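PDB 4NHF: TrwG protein from Bartonella grahamii, which probably serves as a VirB8-type component of a type IV secretion machinery, this chain being its soluble domain. Local coordinates for residues N50-N55 and F165-Y170; E57-D62 and K95-K100; L66-T71 and E82-Y87; R102-V107 and Q125-S130. All coordinates share one frame; numbering follows the deposited sequence.

Contact 1. Residues N50-N55 and F165-Y170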
loop_
_atom_site.group_PDB
_atom_site.type_symbol
_atom_site.label_atom_id
_atom_site.label_comp_id
_atom_site.label_asym_id
_atom_site.label_seq_id
_atom_site.Cartn_x
_atom_site.Cartn_y
_atom_site.Cartn_z
ATOM N N ASN A 50 -8.365 -5.977 3.451
ATOM C CA ASN A 50 -7.113 -5.873 4.129
ATOM C C ASN A 50 -6.434 -4.540 3.867
ATOM O O ASN A 50 -5.933 -3.912 4.845
ATOM C CB ASN A 50 -6.216 -7.038 3.702
ATOM C CG ASN A 50 -4.897 -7.087 4.451
ATOM O OD1 ASN A 50 -4.857 -7.196 5.677
ATOM N ND2 ASN A 50 -3.813 -7.073 3.710
ATOM N N GLN A 51 -6.328 -4.111 2.596
ATOM C CA GLN A 51 -5.686 -2.804 2.350
ATOM C C GLN A 51 -6.439 -1.658 3.094
ATOM O O GLN A 51 -5.837 -0.728 3.624
ATOM C CB GLN A 51 -5.528 -2.481 0.877
ATOM C CG GLN A 51 -4.430 -3.304 0.166
ATOM C CD GLN A 51 -3.070 -3.167 0.793
ATOM O OE1 GLN A 51 -2.602 -2.056 1.012
ATOM N NE2 GLN A 51 -2.469 -4.266 1.170
ATOM N N TYR A 52 -7.756 -1.753 3.149
ATOM C CA TYR A 52 -8.534 -0.682 3.762
ATOM C C TYR A 52 -8.242 -0.582 5.261
ATOM O O TYR A 52 -8.043 0.493 5.786
ATOM C CB TYR A 52 -10.018 -0.849 3.567
ATOM C CG TYR A 52 -10.809 0.344 4.032
ATOM C CD1 TYR A 52 -10.861 1.505 3.302
ATOM C CD2 TYR A 52 -11.517 0.287 5.207
ATOM C CE1 TYR A 52 -11.611 2.599 3.748
ATOM C CE2 TYR A 52 -12.240 1.373 5.679
ATOM C CZ TYR A 52 -12.292 2.533 4.953
ATOM O OH TYR A 52 -13.066 3.567 5.466
ATOM N N VAL A 53 -8.248 -1.711 5.943
ATOM C CA VAL A 53 -8.068 -1.714 7.373
ATOM C C VAL A 53 -6.640 -1.286 7.662
ATOM O O VAL A 53 -6.435 -0.463 8.555
ATOM C CB VAL A 53 -8.392 -3.114 7.930
ATOM C CG1 VAL A 53 -7.953 -3.262 9.343
ATOM C CG2 VAL A 53 -9.900 -3.387 7.806
ATOM N N LEU A 54 -5.671 -1.811 6.894
ATOM C CA LEU A 54 -4.259 -1.416 7.046
ATOM C C LEU A 54 -4.052 0.088 6.843
ATOM O O LEU A 54 -3.264 0.703 7.597
ATOM C CB LEU A 54 -3.287 -2.143 6.125
ATOM C CG LEU A 54 -3.181 -3.640 6.362
ATOM C CD1 LEU A 54 -2.278 -4.273 5.304
ATOM C CD2 LEU A 54 -2.732 -3.905 7.779
ATOM N N ASN A 55 -4.755 0.694 5.897
ATOM C CA ASN A 55 -4.613 2.146 5.739
ATOM C C ASN A 55 -5.391 2.961 6.775
ATOM O O ASN A 55 -4.911 3.981 7.268
ATOM C CB ASN A 55 -5.002 2.586 4.348
ATOM C CG ASN A 55 -3.877 2.357 3.365
ATOM O OD1 ASN A 55 -2.966 3.197 3.230
ATOM N ND2 ASN A 55 -3.924 1.223 2.671
ATOM N N PHE A 165 -13.659 -0.028 -5.612
ATOM C CA PHE A 165 -13.947 -0.566 -4.291
ATOM C C PHE A 165 -14.470 0.572 -3.429
ATOM O O PHE A 165 -13.872 1.696 -3.433
ATOM C CB PHE A 165 -12.679 -1.145 -3.682
ATOM C CG PHE A 165 -12.872 -1.784 -2.328
ATOM C CD1 PHE A 165 -13.589 -2.970 -2.190
ATOM C CD2 PHE A 165 -12.323 -1.208 -1.184
ATOM C CE1 PHE A 165 -13.730 -3.588 -0.959
ATOM C CE2 PHE A 165 -12.461 -1.834 0.059
ATOM C CZ PHE A 165 -13.160 -3.014 0.163
ATOM N N GLN A 166 -15.527 0.284 -2.655
ATOM C CA GLN A 166 -16.130 1.252 -1.769
ATOM C C GLN A 166 -16.622 0.604 -0.483
ATOM O O GLN A 166 -17.423 -0.301 -0.493
ATOM C CB GLN A 166 -17.296 1.988 -2.382
ATOM C CG GLN A 166 -16.958 2.801 -3.600
ATOM C CD GLN A 166 -16.399 4.161 -3.232
ATOM O OE1 GLN A 166 -17.162 5.148 -3.156
ATOM N NE2 GLN A 166 -15.074 4.235 -3.019
ATOM N N ILE A 167 -16.107 1.087 0.624
ATOM C CA ILE A 167 -16.598 0.714 1.946
ATOM C C ILE A 167 -17.869 1.543 2.154
ATOM O O ILE A 167 -17.802 2.775 2.148
ATOM C CB ILE A 167 -15.546 1.071 2.999
ATOM C CG1 ILE A 167 -14.238 0.322 2.722
ATOM C CG2 ILE A 167 -16.058 0.819 4.424
ATOM C CD1 ILE A 167 -14.294 -1.143 3.054
ATOM N N THR A 168 -19.005 0.893 2.327
ATOM C CA THR A 168 -20.269 1.605 2.550
ATOM C C THR A 168 -20.687 1.729 3.998
ATOM O O THR A 168 -21.575 2.511 4.309
ATOM C CB THR A 168 -21.389 0.907 1.761
ATOM O OG1 THR A 168 -21.382 -0.491 2.109
ATOM C CG2 THR A 168 -21.068 1.061 0.293
ATOM N N SER A 169 -20.116 0.878 4.848
ATOM C CA SER A 169 -20.212 1.052 6.317
ATOM C C SER A 169 -18.980 0.480 6.989
ATOM O O SER A 169 -18.332 -0.478 6.495
ATOM C CB SER A 169 -21.515 0.436 6.882
ATOM O OG SER A 169 -21.497 -0.945 6.689
ATOM N N TYR A 170 -18.604 1.087 8.074
ATOM C CA TYR A 170 -17.417 0.675 8.777
ATOM C C TYR A 170 -17.494 1.130 10.201
ATOM O O TYR A 170 -17.750 2.310 10.461
ATOM C CB TYR A 170 -16.158 1.220 8.100
ATOM C CG TYR A 170 -14.853 0.766 8.743
ATOM C CD1 TYR A 170 -14.370 1.369 9.923
ATOM C CD2 TYR A 170 -14.124 -0.274 8.200
ATOM C CE1 TYR A 170 -13.136 0.982 10.475
ATOM C CE2 TYR A 170 -12.931 -0.684 8.741
ATOM C CZ TYR A 170 -12.442 -0.080 9.895
ATOM O OH TYR A 170 -11.254 -0.529 10.378
#
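Helix 42-57 packs against the last strand of the antiparallel sheet in this VirB8 domain, a member of the NTF2 clan, and Tyr52 carries most of the contact, meeting Ile167 and Tyr170. The axes of the two short segments approach to 10.6 Å at an angle of 66°, a gap filled by side chains alone. Tyr52 has CG anti to its backbone N (chi1 -172°), which sends the ring out from the helix toward the strand. Ile167 CG1 sits over the middle of that ring, 3.4 Å from the Tyr52 centroid and almost on the ring normal, a CH-pi contact. Tyr170 comes to the ring's edge instead: Tyr52 CE2 lies 3.6 Å from Tyr170 CD2, and the planes, 70° apart, make an offset edge-to-face pair with Tyr52 giving the edge. Val53 CG2 stands 4.1 Å from Tyr170 OH, near the plane of the tyrosine ring, and Phe165 CE2 reaches Tyr52 CB at 4.4 Å. All five touching residues are buried, yet both phenol oxygens are satisfied outside the segments, Tyr52 OH by Ser75 and Arg56 and Tyr170 OH by Glu57. Alongside in the same sheet runs strand 138-148, whose Ile144 touches Ile167 and Tyr170; helix 64-73 adds Thr71 beside Tyr52, and Leu54 turns to strand 102-112.

Contact 2. Residues E57-D62 and K95-K100. With CA (calcium ion), chain G.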
loop_
_atom_site.group_PDB
_atom_site.type_symbol
_atom_site.label_atom_id
_atom_site.label_comp_id
_atom_site.label_asym_id
_atom_site.label_seq_id
_atom_site.Cartn_x
_atom_site.Cartn_y
_atom_site.Cartn_z
ATOM N N GLU A 57 -6.417 2.145 9.874
ATOM C CA GLU A 57 -6.146 1.955 11.288
ATOM C C GLU A 57 -4.706 2.248 11.630
ATOM O O GLU A 57 -4.387 2.423 12.777
ATOM C CB GLU A 57 -6.546 0.526 11.725
ATOM C CG GLU A 57 -8.049 0.228 11.595
ATOM C CD GLU A 57 -8.943 1.039 12.515
ATOM O OE1 GLU A 57 -8.486 1.600 13.513
ATOM O OE2 GLU A 57 -10.139 1.120 12.223
ATOM N N ASN A 58 -3.837 2.333 10.619
ATOM C CA ASN A 58 -2.402 2.674 10.804
ATOM C C ASN A 58 -2.255 4.143 11.219
ATOM O O ASN A 58 -3.042 4.966 10.781
ATOM C CB ASN A 58 -1.667 2.471 9.467
ATOM C CG ASN A 58 -0.138 2.560 9.602
ATOM O OD1 ASN A 58 0.469 1.894 10.446
ATOM N ND2 ASN A 58 0.464 3.369 8.790
ATOM N N TYR A 59 -1.254 4.495 12.046
ATOM C CA TYR A 59 -0.870 5.903 12.177
ATOM C C TYR A 59 0.635 5.961 12.078
ATOM O O TYR A 59 1.301 5.272 12.852
ATOM C CB TYR A 59 -1.298 6.554 13.518
ATOM C CG TYR A 59 -0.868 7.972 13.520
ATOM C CD1 TYR A 59 -1.575 8.928 12.810
ATOM C CD2 TYR A 59 0.311 8.342 14.109
ATOM C CE1 TYR A 59 -1.122 10.214 12.725
ATOM C CE2 TYR A 59 0.760 9.624 14.051
ATOM C CZ TYR A 59 0.032 10.578 13.379
ATOM O OH TYR A 59 0.509 11.888 13.370
ATOM N N ASP A 60 1.151 6.721 11.101
ATOM C CA ASP A 60 2.588 6.923 10.918
ATOM C C ASP A 60 2.683 8.321 10.360
ATOM O O ASP A 60 2.168 8.578 9.280
ATOM C CB ASP A 60 3.166 5.887 9.934
ATOM C CG ASP A 60 4.720 5.950 9.809
ATOM O OD1 ASP A 60 5.325 7.029 10.086
ATOM O OD2 ASP A 60 5.321 4.913 9.346
ATOM N N TYR A 61 3.293 9.241 11.104
ATOM C CA TYR A 61 3.423 10.625 10.661
ATOM C C TYR A 61 3.956 10.684 9.201
ATOM O O TYR A 61 3.548 11.525 8.393
ATOM C CB TYR A 61 4.374 11.382 11.624
ATOM C CG TYR A 61 4.498 12.852 11.315
ATOM C CD1 TYR A 61 3.433 13.718 11.564
ATOM C CD2 TYR A 61 5.641 13.362 10.729
ATOM C CE1 TYR A 61 3.521 15.065 11.254
ATOM C CE2 TYR A 61 5.739 14.702 10.399
ATOM C CZ TYR A 61 4.663 15.548 10.660
ATOM O OH TYR A 61 4.738 16.893 10.347
ATOM N N ASP A 62 4.880 9.791 8.859
ATOM C CA ASP A 62 5.576 9.897 7.596
ATOM C C ASP A 62 4.629 9.403 6.446
ATOM O O ASP A 62 4.825 9.761 5.333
ATOM C CB ASP A 62 6.811 9.016 7.609
ATOM C CG ASP A 62 7.964 9.596 8.388
ATOM O OD1 ASP A 62 7.835 10.726 8.925
ATOM O OD2 ASP A 62 9.041 8.904 8.393
ATOM N N LYS A 95 -2.901 15.757 15.112
ATOM C CA LYS A 95 -2.492 16.827 16.041
ATOM C C LYS A 95 -2.079 16.253 17.394
ATOM O O LYS A 95 -1.059 16.641 17.934
ATOM C CB LYS A 95 -3.614 17.874 16.231
ATOM N N VAL A 96 -2.861 15.310 17.918
ATOM C CA VAL A 96 -2.551 14.688 19.203
ATOM C C VAL A 96 -1.257 13.856 19.144
ATOM O O VAL A 96 -0.378 14.061 19.943
ATOM C CB VAL A 96 -3.723 13.837 19.741
ATOM C CG1 VAL A 96 -3.319 13.118 21.022
ATOM C CG2 VAL A 96 -4.944 14.714 20.029
ATOM N N LEU A 97 -1.138 12.935 18.205
ATOM C CA LEU A 97 0.061 12.071 18.117
ATOM C C LEU A 97 1.238 12.675 17.375
ATOM O O LEU A 97 2.343 12.231 17.545
ATOM C CB LEU A 97 -0.284 10.748 17.437
ATOM C CG LEU A 97 -1.361 9.887 18.084
ATOM C CD1 LEU A 97 -1.419 8.561 17.392
ATOM C CD2 LEU A 97 -1.120 9.660 19.573
ATOM N N SER A 98 0.962 13.627 16.486
ATOM C CA SER A 98 1.970 14.326 15.714
ATOM C C SER A 98 3.058 13.355 15.204
ATOM O O SER A 98 2.729 12.271 14.643
ATOM C CB SER A 98 2.515 15.461 16.605
ATOM O OG SER A 98 3.600 16.096 16.004
ATOM N N ASN A 99 4.337 13.706 15.398
ATOM C CA ASN A 99 5.422 12.779 15.063
ATOM C C ASN A 99 5.934 12.042 16.290
ATOM O O ASN A 99 6.998 11.423 16.248
ATOM C CB ASN A 99 6.555 13.499 14.305
ATOM C CG ASN A 99 7.207 14.597 15.127
ATOM O OD1 ASN A 99 6.641 15.140 16.070
ATOM N ND2 ASN A 99 8.418 14.931 14.750
ATOM N N LYS A 100 5.142 12.046 17.365
ATOM C CA LYS A 100 5.588 11.479 18.630
ATOM C C LYS A 100 5.214 10.023 18.858
ATOM O O LYS A 100 5.813 9.376 19.715
ATOM C CB LYS A 100 5.097 12.348 19.767
ATOM C CG LYS A 100 5.371 13.822 19.519
ATOM C CD LYS A 100 4.740 14.691 20.584
ATOM C CE LYS A 100 3.310 15.074 20.237
ATOM N NZ LYS A 100 2.645 15.763 21.390
HETATM CA CA CA G . 9.594 6.621 8.840
HETATM O O HOH W 1 7.413 5.646 7.872
HETATM O O HOH W 2 7.771 6.691 10.336
HETATM O O HOH W 3 11.822 7.370 8.696
#
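Tyr59 and the turn that ends helix 93-97 form the tight part of this contact. The phenol hydroxyl donates to the backbone carbonyl of Ser98, with Tyr59 OH only 2.6 Å from Ser98 O, and the acceptor lies at the ring edge, near the ring plane. The same ring is gripped over a face by Leu97, whose CD1 is 4.2 Å from the Tyr59 centroid, while Tyr59 CE2 meets Leu97 CB at 3.7 Å. With CG anti to the backbone N (chi1 -179°), the buried Tyr59 projects from the loop toward the helix end. Ser98 leaves the helix with positive phi (42°), at the turn whose carbonyl takes the Tyr59 hydroxyl.

The solvent side is looser. Tyr61 and Asn99, both exposed, run side by side: Asn99 CB lies over one face of the Tyr61 ring, 3.9 Å from its centroid and offset toward the rim.

Beyond them the loop turns to metal. Asp60 OD1 accepts from Asp62 N at 3.1 Å, an Asx turn, and Asp62 OD2 binds the calcium ion at 2.4 Å. Asp60 acts here as second shell, accepting hydrogen bonds from two of the metal's three waters, and Arg102, in one of its two conformers, pairs with its OD2. Asp60 and Asp62 of the second subunit complete the coordination, an arrangement typical of an aspartate-rich calcium site bridging two subunits.

Contact 3. Residues L66-T71 and E82-Y87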
loop_
_atom_site.group_PDB
_atom_site.type_symbol
_atom_site.label_atom_id
_atom_site.label_comp_id
_atom_site.label_asym_id
_atom_site.label_seq_id
_atom_site.Cartn_x
_atom_site.Cartn_y
_atom_site.Cartn_z
ATOM N N LEU A 66 -0.586 9.457 2.432
ATOM C CA LEU A 66 -0.980 8.246 1.753
ATOM C C LEU A 66 -2.092 7.418 2.460
ATOM O O LEU A 66 -2.991 6.871 1.785
ATOM C CB LEU A 66 0.226 7.362 1.577
ATOM C CG LEU A 66 -0.000 5.969 1.061
ATOM C CD1 LEU A 66 -0.389 6.047 -0.396
ATOM C CD2 LEU A 66 1.332 5.235 1.193
ATOM N N ASN A 67 -1.971 7.232 3.773
ATOM C CA ASN A 67 -2.988 6.461 4.491
ATOM C C ASN A 67 -4.353 7.142 4.447
ATOM O O ASN A 67 -5.377 6.501 4.125
ATOM C CB ASN A 67 -2.603 6.179 5.926
ATOM C CG ASN A 67 -1.396 5.264 6.084
ATOM O OD1 ASN A 67 -0.543 5.526 6.994
ATOM N ND2 ASN A 67 -1.230 4.298 5.191
ATOM N N TYR A 68 -4.362 8.438 4.708
ATOM C CA TYR A 68 -5.583 9.232 4.703
ATOM C C TYR A 68 -6.209 9.306 3.312
ATOM O O TYR A 68 -7.411 9.044 3.148
ATOM C CB TYR A 68 -5.248 10.612 5.210
ATOM C CG TYR A 68 -6.369 11.620 5.388
ATOM C CD1 TYR A 68 -7.007 11.767 6.620
ATOM C CD2 TYR A 68 -6.702 12.495 4.364
ATOM C CE1 TYR A 68 -7.986 12.707 6.810
ATOM C CE2 TYR A 68 -7.688 13.435 4.534
ATOM C CZ TYR A 68 -8.320 13.550 5.775
ATOM O OH TYR A 68 -9.320 14.506 5.968
ATOM N N ASP A 69 -5.395 9.646 2.311
ATOM C CA ASP A 69 -5.884 9.677 0.943
ATOM C C ASP A 69 -6.458 8.340 0.485
ATOM O O ASP A 69 -7.482 8.308 -0.168
ATOM C CB ASP A 69 -4.792 10.128 -0.027
ATOM C CG ASP A 69 -4.513 11.594 0.070
ATOM O OD1 ASP A 69 -5.188 12.335 0.825
ATOM O OD2 ASP A 69 -3.545 12.010 -0.579
ATOM N N THR A 70 -5.771 7.246 0.791
ATOM C CA THR A 70 -6.228 5.938 0.374
ATOM C C THR A 70 -7.528 5.590 1.074
ATOM O O THR A 70 -8.526 5.133 0.428
ATOM C CB THR A 70 -5.157 4.864 0.625
ATOM O OG1 THR A 70 -3.938 5.263 -0.067
ATOM C CG2 THR A 70 -5.667 3.518 0.145
ATOM N N THR A 71 -7.556 5.816 2.372
ATOM C CA THR A 71 -8.754 5.521 3.146
ATOM C C THR A 71 -9.926 6.309 2.543
ATOM O O THR A 71 -10.983 5.739 2.277
ATOM C CB THR A 71 -8.578 5.863 4.662
ATOM O OG1 THR A 71 -7.525 5.065 5.233
ATOM C CG2 THR A 71 -9.904 5.581 5.439
ATOM N N GLU A 82 -17.224 9.969 8.575
ATOM C CA GLU A 82 -16.925 9.322 9.846
ATOM C C GLU A 82 -15.440 9.231 10.049
ATOM O O GLU A 82 -14.959 9.575 11.127
ATOM C CB GLU A 82 -17.544 7.959 9.924
ATOM C CG GLU A 82 -19.048 8.059 10.041
ATOM C CD GLU A 82 -19.797 6.792 9.590
ATOM O OE1 GLU A 82 -19.173 5.792 9.127
ATOM O OE2 GLU A 82 -21.050 6.807 9.702
ATOM N N TYR A 83 -14.700 8.864 9.008
ATOM C CA TYR A 83 -13.233 8.745 9.085
ATOM C C TYR A 83 -12.592 10.112 9.309
ATOM O O TYR A 83 -11.720 10.257 10.162
ATOM C CB TYR A 83 -12.660 8.085 7.807
ATOM C CG TYR A 83 -11.143 8.123 7.750
ATOM C CD1 TYR A 83 -10.361 7.376 8.629
ATOM C CD2 TYR A 83 -10.501 8.885 6.805
ATOM C CE1 TYR A 83 -8.962 7.419 8.579
ATOM C CE2 TYR A 83 -9.109 8.965 6.743
ATOM C CZ TYR A 83 -8.340 8.216 7.610
ATOM O OH TYR A 83 -6.968 8.270 7.506
ATOM N N TYR A 84 -13.050 11.132 8.579
ATOM C CA TYR A 84 -12.498 12.466 8.792
ATOM C C TYR A 84 -12.591 13.009 10.221
ATOM O O TYR A 84 -11.719 13.761 10.680
ATOM C CB TYR A 84 -13.138 13.480 7.845
ATOM C CG TYR A 84 -12.923 13.245 6.374
ATOM C CD1 TYR A 84 -11.842 12.510 5.907
ATOM C CD2 TYR A 84 -13.796 13.813 5.436
ATOM C CE1 TYR A 84 -11.624 12.346 4.558
ATOM C CE2 TYR A 84 -13.583 13.646 4.088
ATOM C CZ TYR A 84 -12.495 12.899 3.656
ATOM O OH TYR A 84 -12.270 12.724 2.327
ATOM N N LYS A 85 -13.647 12.625 10.920
ATOM C CA LYS A 85 -13.836 13.044 12.289
ATOM C C LYS A 85 -12.664 12.657 13.152
ATOM O O LYS A 85 -12.310 13.399 14.028
ATOM C CB LYS A 85 -15.153 12.493 12.859
ATOM C CG LYS A 85 -16.342 13.337 12.468
ATOM C CD LYS A 85 -17.612 12.532 12.233
ATOM C CE LYS A 85 -18.163 11.897 13.496
ATOM N NZ LYS A 85 -19.484 11.270 13.154
ATOM N N ILE A 86 -12.029 11.523 12.876
ATOM C CA ILE A 86 -10.841 11.100 13.654
ATOM C C ILE A 86 -9.657 12.076 13.534
ATOM O O ILE A 86 -8.806 12.233 14.445
ATOM C CB ILE A 86 -10.389 9.726 13.166
ATOM C CG1 ILE A 86 -11.473 8.696 13.451
ATOM C CG2 ILE A 86 -9.065 9.345 13.815
ATOM C CD1 ILE A 86 -11.187 7.366 12.811
ATOM N N TYR A 87 -9.608 12.744 12.387
ATOM C CA TYR A 87 -8.589 13.727 12.087
ATOM C C TYR A 87 -9.128 15.172 12.050
ATOM O O TYR A 87 -8.545 16.021 11.397
ATOM C CB TYR A 87 -7.960 13.348 10.725
ATOM C CG TYR A 87 -7.158 12.065 10.767
ATOM C CD1 TYR A 87 -7.770 10.822 10.616
ATOM C CD2 TYR A 87 -5.779 12.093 10.937
ATOM C CE1 TYR A 87 -7.028 9.644 10.675
ATOM C CE2 TYR A 87 -5.033 10.929 11.000
ATOM C CZ TYR A 87 -5.653 9.709 10.864
ATOM O OH TYR A 87 -4.898 8.540 10.895
HETATM O O HOH W 4 -9.955 15.279 8.467
#
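Tyr68 lays its ring among three tyrosines of the facing segment, and its hydroxyl end overlaps the rim of Tyr84, with Tyr68 OH 3.2 Å from Tyr84 CD1. Those two planes are nearly parallel, 23° apart, but displaced so far that the rings barely overlap. Against Tyr87 the geometry changes to edge-to-face: the edge of Tyr68 points at the Tyr87 face, with planes at 80° and centroids 5.6 Å apart. Tyr83 meets it obliquely, Tyr68 CD1 to Tyr83 CE2 being 3.5 Å. Together the four rings form an aromatic cluster. A water 2.7 Å from Tyr68 OH also lies 3.2 Å from Tyr84 O, to which it may donate.

Deeper in, Thr71 CG2 stands over the centre of the Tyr83 ring, 3.4 Å from its centroid, a CH-pi contact. With OG1 anti to the carbonyl carbon (chi1 -62°), CG2 falls anti to the backbone N and the methyl faces that ring, while Thr71 OG1 donates back to Asn67 O at 2.8 Å.

The helical segments run nearly antiparallel. Helix 42-57 also packs on helix 64-73, with Tyr52, Asn55 and Arg56 touching Thr71, while Arg93 and Asp94 of helix 93-97 touch Tyr87.

Contact 4. Residues R102-V107 and Q125-S130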
loop_
_atom_site.group_PDB
_atom_site.type_symbol
_atom_site.label_atom_id
_atom_site.label_comp_id
_atom_site.label_asym_id
_atom_site.label_seq_id
_atom_site.Cartn_x
_atom_site.Cartn_y
_atom_site.Cartn_z
ATOM N N ARG A 102 3.331 6.139 16.877
ATOM C CA ARG A 102 2.784 5.368 15.774
ATOM C C ARG A 102 1.721 4.415 16.307
ATOM O O ARG A 102 1.696 4.096 17.490
ATOM C CB ARG A 102 3.898 4.589 15.060
ATOM C CG ARG A 102 4.627 5.409 13.991
ATOM C CD ARG A 102 6.140 5.436 14.181
ATOM N NE ARG A 102 6.764 4.118 14.171
ATOM C CZ ARG A 102 6.755 3.335 13.100
ATOM N NH1 ARG A 102 7.328 2.143 13.132
ATOM N NH2 ARG A 102 6.162 3.757 11.989
ATOM N N ILE A 103 0.857 3.958 15.415
ATOM C CA ILE A 103 -0.054 2.887 15.740
ATOM C C ILE A 103 0.155 1.875 14.618
ATOM O O ILE A 103 -0.087 2.190 13.442
ATOM C CB ILE A 103 -1.519 3.380 15.805
ATOM C CG1 ILE A 103 -1.704 4.389 16.907
ATOM C CG2 ILE A 103 -2.514 2.211 15.951
ATOM C CD1 ILE A 103 -3.036 5.088 16.878
ATOM N N THR A 104 0.608 0.682 14.987
ATOM C CA THR A 104 0.792 -0.370 14.031
ATOM C C THR A 104 -0.436 -1.282 14.065
ATOM O O THR A 104 -1.127 -1.347 15.069
ATOM C CB THR A 104 2.071 -1.155 14.257
ATOM O OG1 THR A 104 2.003 -1.806 15.511
ATOM C CG2 THR A 104 3.213 -0.246 14.282
ATOM N N VAL A 105 -0.726 -1.923 12.934
ATOM C CA VAL A 105 -1.925 -2.776 12.749
ATOM C C VAL A 105 -1.504 -4.137 12.254
ATOM O O VAL A 105 -0.692 -4.236 11.321
ATOM C CB VAL A 105 -2.836 -2.228 11.629
ATOM C CG1 VAL A 105 -4.116 -3.077 11.487
ATOM C CG2 VAL A 105 -3.123 -0.764 11.811
ATOM N N LYS A 106 -2.002 -5.185 12.905
ATOM C CA LYS A 106 -1.872 -6.534 12.402
ATOM C C LYS A 106 -3.245 -7.098 12.150
ATOM O O LYS A 106 -4.062 -7.197 13.084
ATOM C CB LYS A 106 -1.131 -7.444 13.416
ATOM N N VAL A 107 -3.518 -7.497 10.920
ATOM C CA VAL A 107 -4.789 -8.153 10.604
ATOM C C VAL A 107 -4.669 -9.642 10.939
ATOM O O VAL A 107 -3.754 -10.317 10.483
ATOM C CB VAL A 107 -5.195 -7.916 9.158
ATOM C CG1 VAL A 107 -6.467 -8.725 8.767
ATOM C CG2 VAL A 107 -5.370 -6.425 8.951
ATOM N N GLN A 125 -1.321 -1.473 18.096
ATOM C CA GLN A 125 -0.377 -1.250 19.173
ATOM C C GLN A 125 0.197 0.108 19.012
ATOM O O GLN A 125 0.767 0.405 17.952
ATOM C CB GLN A 125 0.741 -2.252 19.072
ATOM C CG GLN A 125 1.904 -2.001 20.024
ATOM C CD GLN A 125 1.513 -2.276 21.438
ATOM O OE1 GLN A 125 1.366 -3.433 21.810
ATOM N NE2 GLN A 125 1.327 -1.228 22.247
ATOM N N GLN A 126 0.099 0.923 20.058
ATOM C CA GLN A 126 0.665 2.267 20.018
ATOM C C GLN A 126 2.125 2.177 20.430
ATOM O O GLN A 126 2.469 1.427 21.360
ATOM C CB GLN A 126 -0.077 3.251 20.936
ATOM C CG GLN A 126 0.393 4.692 20.724
ATOM C CD GLN A 126 -0.637 5.750 21.110
ATOM O OE1 GLN A 126 -1.773 5.672 20.700
ATOM N NE2 GLN A 126 -0.223 6.768 21.878
ATOM N N LEU A 127 2.973 2.916 19.728
ATOM C CA LEU A 127 4.406 3.008 20.087
ATOM C C LEU A 127 4.822 4.448 20.306
ATOM O O LEU A 127 4.273 5.340 19.670
ATOM C CB LEU A 127 5.264 2.439 18.951
ATOM C CG LEU A 127 4.932 1.044 18.436
ATOM C CD1 LEU A 127 5.698 0.794 17.139
ATOM C CD2 LEU A 127 5.265 0.001 19.462
ATOM N N ASP A 128 5.798 4.690 21.186
ATOM C CA ASP A 128 6.223 6.045 21.478
ATOM C C ASP A 128 7.290 6.496 20.452
ATOM O O ASP A 128 7.620 5.784 19.501
ATOM C CB ASP A 128 6.717 6.194 22.955
ATOM C CG ASP A 128 8.025 5.420 23.264
ATOM O OD1 ASP A 128 8.813 5.123 22.347
ATOM O OD2 ASP A 128 8.264 5.119 24.448
ATOM N N SER A 129 7.873 7.663 20.703
ATOM C CA SER A 129 8.828 8.252 19.781
ATOM C C SER A 129 10.141 7.503 19.740
ATOM O O SER A 129 10.905 7.753 18.838
ATOM C CB SER A 129 9.085 9.683 20.115
ATOM O OG SER A 129 9.776 9.778 21.353
ATOM N N SER A 130 10.365 6.577 20.673
ATOM C CA SER A 130 11.505 5.693 20.639
ATOM C C SER A 130 11.192 4.283 20.137
ATOM O O SER A 130 12.001 3.397 20.322
ATOM C CB SER A 130 12.124 5.634 22.040
ATOM O OG SER A 130 12.412 6.945 22.544
#
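Gln126 and Ile103 face each other as a non-hydrogen-bonded antiparallel pair, and the glutamine side chain can be traced along strand 102-112. Its CB passes Arg102 O, and CG comes nearer, 3.5 Å from Arg102 O. With CG anti to the backbone N (chi1 -171°) and the chain extended beyond it, the tip crosses the isoleucine, Gln126 OE1 reaching 4.0 Å from Ile103 CG1.

The flanking pairs are hydrogen-bonded. Arg102 and Leu127 exchange two bonds, the shorter from Leu127 N to Arg102 O at 2.8 Å, and Thr104 and Gln125 exchange two more, both 3.0 Å between Thr104 N and Gln125 O and between Gln125 N and Thr104 O. On the face carrying these residues, Thr104 CG2 touches Leu127 CD1 at 3.9 Å.

The cohesion is therefore mainly backbone pairing of a beta hairpin, with side-chain contacts secondary. In one of its two conformers Arg102 makes a salt bridge to Asp60, which may help offset the acidic calcium site.

Overall arrangement
From the N terminus, helix 42-57 opens contact 1, whose loop closes only at the last strand, 165-174, so the other three contacts all nest inside it. Contact 2 starts in the loop just after that helix and closes at the end of helix 93-97; contact 3 nests within it, pairing helices 64-73 and 77-86. Contact 4 follows in series, closing the hairpin of strands 102-112 and 117-127; none of the loops cross. Contacts 1 and 4 reach the two outermost strands of one sheet, and helix 42-57 touches both. Asn67 links contact 3 to Asn55 of contact 1 and Asn58 of contact 2, while the Tyr59 backbone bonds Ile103, joining contacts 2 and 4.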